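Long-range contact in TCP pilus virulence regulatory protein (Vibrio cholerae, PDB 4MLO), which probably activates transcription of virulence genes as an AraC-family DNA-binding regulator and binds palmitoleic acid in a pocket lined by both its cupin-like and its helical C-terminal parts: residues 60-65 and 161-166. Numbering follows the deposited sequence.
Sequences LLKKNS and SIFITD
The ring of F163, in the loop 161-166 between helices 141-159 and 170-180, packs against L60 near the end of strand 57-61; CG of F163 stands anti to its backbone N (chi1 -176°), which starts the side chain on its way to that strand. L60 covers one face of the ring: its CD2 stands 4.2 Å from the ring centroid, 22° off the normal, a CH-pi contact offset toward the rim, while its CB lies 3.7 Å from CE2 of F163. The two side chains cross at about a right angle. At the ring edge, near its plane, CE2 of F163 meets the carbonyl carbon of L61. L115 of the neighbouring strand 114-118 also touches F163, and through these contacts with L60, L61 and L115 the aromatic ring joins the loop to the cupin-like sheet. F152 of helix 141-159 is a separate neighbour of L60. On the same strand L61 points its CB away from 161-166, and its side chain touches the bound palmitoleic acid. K62 brings its aliphatic CG to 3.5 Å from O of F163 and its CD equally near OG1 of T165, whose side chain it crosses at about a right angle. The K62 chain bends at chi3 (-59°), which turns CE toward O of I162; from there NZ makes a weak 3.3 Å hydrogen bond to that carbonyl, and a water accepting from NZ and donating to the same oxygen gives a second, indirect link. A type II beta turn runs from K62 to S65, whose N and OG both donate to O of K62, the hydroxyl at 2.6 Å in the carbonyl plane. Another water bridges O of K63 in this turn to OG1 of T165, while E156 of helix 141-159 accepts from the backbone N of both F163 and I164.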
ATOM      1  N   LEU A  60       0.321   4.866   7.422  1.00 21.52           N
ATOM      2  CA  LEU A  60      -0.409   3.660   7.083  1.00 19.60           C
ATOM      3  C   LEU A  60      -1.158   3.896   5.786  1.00 16.75           C
ATOM      4  O   LEU A  60      -1.897   4.878   5.672  1.00 20.48           O
ATOM      5  CB  LEU A  60      -1.389   3.303   8.194  1.00 19.24           C
ATOM      6  CG  LEU A  60      -0.779   2.959   9.556  1.00 18.14           C
ATOM      7  CD1 LEU A  60      -0.542   4.228  10.399  1.00 22.16           C
ATOM      8  CD2 LEU A  60      -1.633   1.967  10.290  1.00 22.95           C
ATOM      9  N   LEU A  61      -1.067   2.944   4.865  1.00 16.34           N
ATOM     10  CA  LEU A  61      -1.757   3.043   3.578  1.00 14.96           C
ATOM     11  C   LEU A  61      -2.772   1.912   3.475  1.00 18.62           C
ATOM     12  O   LEU A  61      -2.431   0.735   3.665  1.00 17.45           O
ATOM     13  CB  LEU A  61      -0.780   2.989   2.394  1.00 18.21           C
ATOM     14  CG  LEU A  61       0.349   4.038   2.384  1.00 19.09           C
ATOM     15  CD1 LEU A  61       1.219   3.834   1.162  1.00 20.81           C
ATOM     16  CD2 LEU A  61      -0.225   5.440   2.396  1.00 23.36           C
ATOM     17  N   LYS A  62      -4.019   2.267   3.167  1.00 17.34           N
ATOM     18  CA  LYS A  62      -5.105   1.290   3.164  1.00 14.33           C
ATOM     19  C   LYS A  62      -5.087   0.445   1.896  1.00 15.64           C
ATOM     20  O   LYS A  62      -4.872   0.943   0.784  1.00 15.67           O
ATOM     21  CB  LYS A  62      -6.452   1.998   3.291  1.00 16.66           C
ATOM     22  CG  LYS A  62      -7.578   1.049   3.535  1.00 23.04           C
ATOM     23  CD  LYS A  62      -8.912   1.722   3.371  1.00 34.20           C
ATOM     24  CE  LYS A  62      -9.060   2.866   4.292  1.00 31.74           C
ATOM     25  NZ  LYS A  62     -10.468   3.372   4.210  1.00 49.23           N
ATOM     26  N   LYS A  63      -5.338  -0.846   2.066  1.00 14.12           N
ATOM     27  CA  LYS A  63      -5.440  -1.749   0.933  1.00 10.67           C
ATOM     28  C   LYS A  63      -6.548  -1.286   0.004  1.00 14.48           C
ATOM     29  O   LYS A  63      -7.601  -0.820   0.456  1.00 14.59           O
ATOM     30  CB  LYS A  63      -5.734  -3.166   1.422  1.00 15.19           C
ATOM     31  CG  LYS A  63      -5.692  -4.200   0.322  1.00 17.18           C
ATOM     32  CD  LYS A  63      -6.116  -5.590   0.804  1.00 20.11           C
ATOM     33  CE  LYS A  63      -6.046  -6.566  -0.346  1.00 27.44           C
ATOM     34  NZ  LYS A  63      -6.623  -7.904  -0.039  1.00 35.91           N
ATOM     35  N   ASN A  64      -6.275  -1.401  -1.297  1.00 12.93           N
ATOM     36  CA  ASN A  64      -7.162  -1.062  -2.420  1.00 13.46           C
ATOM     37  C   ASN A  64      -7.304   0.433  -2.611  1.00 14.64           C
ATOM     38  O   ASN A  64      -8.114   0.876  -3.414  1.00 17.75           O
ATOM     39  CB  ASN A  64      -8.550  -1.699  -2.297  1.00 16.61           C
ATOM     40  CG  ASN A  64      -8.494  -3.201  -2.391  1.00 21.14           C
ATOM     41  OD1 ASN A  64      -7.723  -3.765  -3.162  1.00 19.33           O
ATOM     42  ND2 ASN A  64      -9.280  -3.868  -1.563  1.00 14.06           N
ATOM     43  N   SER A  65      -6.506   1.235  -1.916  1.00 13.70           N
ATOM     44  CA  SER A  65      -6.551   2.651  -2.178  1.00 15.22           C
ATOM     45  C   SER A  65      -5.698   2.968  -3.406  1.00 15.93           C
ATOM     46  O   SER A  65      -4.852   2.182  -3.820  1.00 13.99           O
ATOM     47  CB  SER A  65      -6.063   3.450  -0.966  1.00 17.39           C
ATOM     48  OG  SER A  65      -4.707   3.148  -0.643  1.00 15.99           O
ATOM     49  N   SER A 161     -12.141   6.456  11.791  1.00 25.60           N
ATOM     50  CA  SER A 161     -12.104   5.968  10.411  1.00 26.89           C
ATOM     51  C   SER A 161     -11.676   4.508  10.354  1.00 23.93           C
ATOM     52  O   SER A 161     -10.782   4.079  11.087  1.00 24.96           O
ATOM     53  CB  SER A 161     -11.109   6.770   9.554  1.00 30.96           C
ATOM     54  OG  SER A 161     -11.552   8.101   9.373  1.00 41.12           O
ATOM     55  N   ILE A 162     -12.269   3.777   9.416  1.00 23.58           N
ATOM     56  CA  ILE A 162     -11.924   2.375   9.193  1.00 24.41           C
ATOM     57  C   ILE A 162     -10.581   2.307   8.481  1.00 26.16           C
ATOM     58  O   ILE A 162     -10.366   2.984   7.467  1.00 30.12           O
ATOM     59  CB  ILE A 162     -13.016   1.681   8.362  1.00 26.57           C
ATOM     60  CG1 ILE A 162     -14.330   1.578   9.145  1.00 27.17           C
ATOM     61  CG2 ILE A 162     -12.559   0.283   7.911  1.00 38.37           C
ATOM     62  CD1 ILE A 162     -14.265   0.707  10.378  1.00 27.30           C
ATOM     63  N   PHE A 163      -9.672   1.490   9.012  1.00 19.77           N
ATOM     64  CA  PHE A 163      -8.457   1.116   8.303  1.00 23.84           C
ATOM     65  C   PHE A 163      -8.591  -0.290   7.728  1.00 24.09           C
ATOM     66  O   PHE A 163      -8.452  -0.472   6.519  1.00 19.50           O
ATOM     67  CB  PHE A 163      -7.231   1.209   9.224  1.00 22.28           C
ATOM     68  CG  PHE A 163      -5.925   0.929   8.516  1.00 20.03           C
ATOM     69  CD1 PHE A 163      -5.131  -0.146   8.895  1.00 17.19           C
ATOM     70  CD2 PHE A 163      -5.515   1.723   7.446  1.00 23.80           C
ATOM     71  CE1 PHE A 163      -3.958  -0.425   8.246  1.00 19.99           C
ATOM     72  CE2 PHE A 163      -4.316   1.439   6.773  1.00 17.09           C
ATOM     73  CZ  PHE A 163      -3.545   0.376   7.194  1.00 19.29           C
ATOM     74  N   ILE A 164      -8.932  -1.275   8.557  1.00 20.93           N
ATOM     75  CA  ILE A 164      -9.133  -2.645   8.064  1.00 21.73           C
ATOM     76  C   ILE A 164     -10.548  -2.738   7.496  1.00 23.47           C
ATOM     77  O   ILE A 164     -11.540  -2.875   8.220  1.00 23.09           O
ATOM     78  CB  ILE A 164      -8.885  -3.701   9.144  1.00 26.84           C
ATOM     79  CG1 ILE A 164      -7.493  -3.527   9.769  1.00 24.58           C
ATOM     80  CG2 ILE A 164      -9.062  -5.116   8.552  1.00 21.49           C
ATOM     81  CD1 ILE A 164      -6.341  -3.570   8.755  1.00 22.33           C
ATOM     82  N   THR A 165     -10.623  -2.703   6.178  1.00 21.57           N
ATOM     83  CA  THR A 165     -11.890  -2.673   5.462  1.00 19.87           C
ATOM     84  C   THR A 165     -12.597  -4.005   5.566  1.00 22.84           C
ATOM     85  O   THR A 165     -11.975  -5.053   5.708  1.00 24.82           O
ATOM     86  CB  THR A 165     -11.656  -2.327   3.992  1.00 23.67           C
ATOM     87  OG1 THR A 165     -11.002  -1.052   3.920  1.00 27.35           O
ATOM     88  CG2 THR A 165     -12.958  -2.242   3.236  1.00 32.45           C
ATOM     89  N   ASP A 166     -13.921  -3.949   5.459  1.00 28.69           N
ATOM     90  CA  ASP A 166     -14.736  -5.149   5.528  1.00 40.10           C
ATOM     91  C   ASP A 166     -14.549  -6.049   4.307  1.00 37.02           C
ATOM     92  O   ASP A 166     -14.408  -5.578   3.170  1.00 24.98           O
ATOM     93  CB  ASP A 166     -16.201  -4.766   5.653  1.00 40.87           C
ATOM     94  CG  ASP A 166     -17.067  -5.959   5.907  1.00 52.17           C
ATOM     95  OD1 ASP A 166     -17.315  -6.261   7.089  1.00 60.22           O
ATOM     96  OD2 ASP A 166     -17.462  -6.616   4.923  1.00 54.99           O
TER
HETATM   97  O   HOH W   1     -11.025   5.414   6.423  1.00 37.80           O
HETATM   98  O   HOH W   2      -9.265  -2.037   2.090  1.00 43.06           O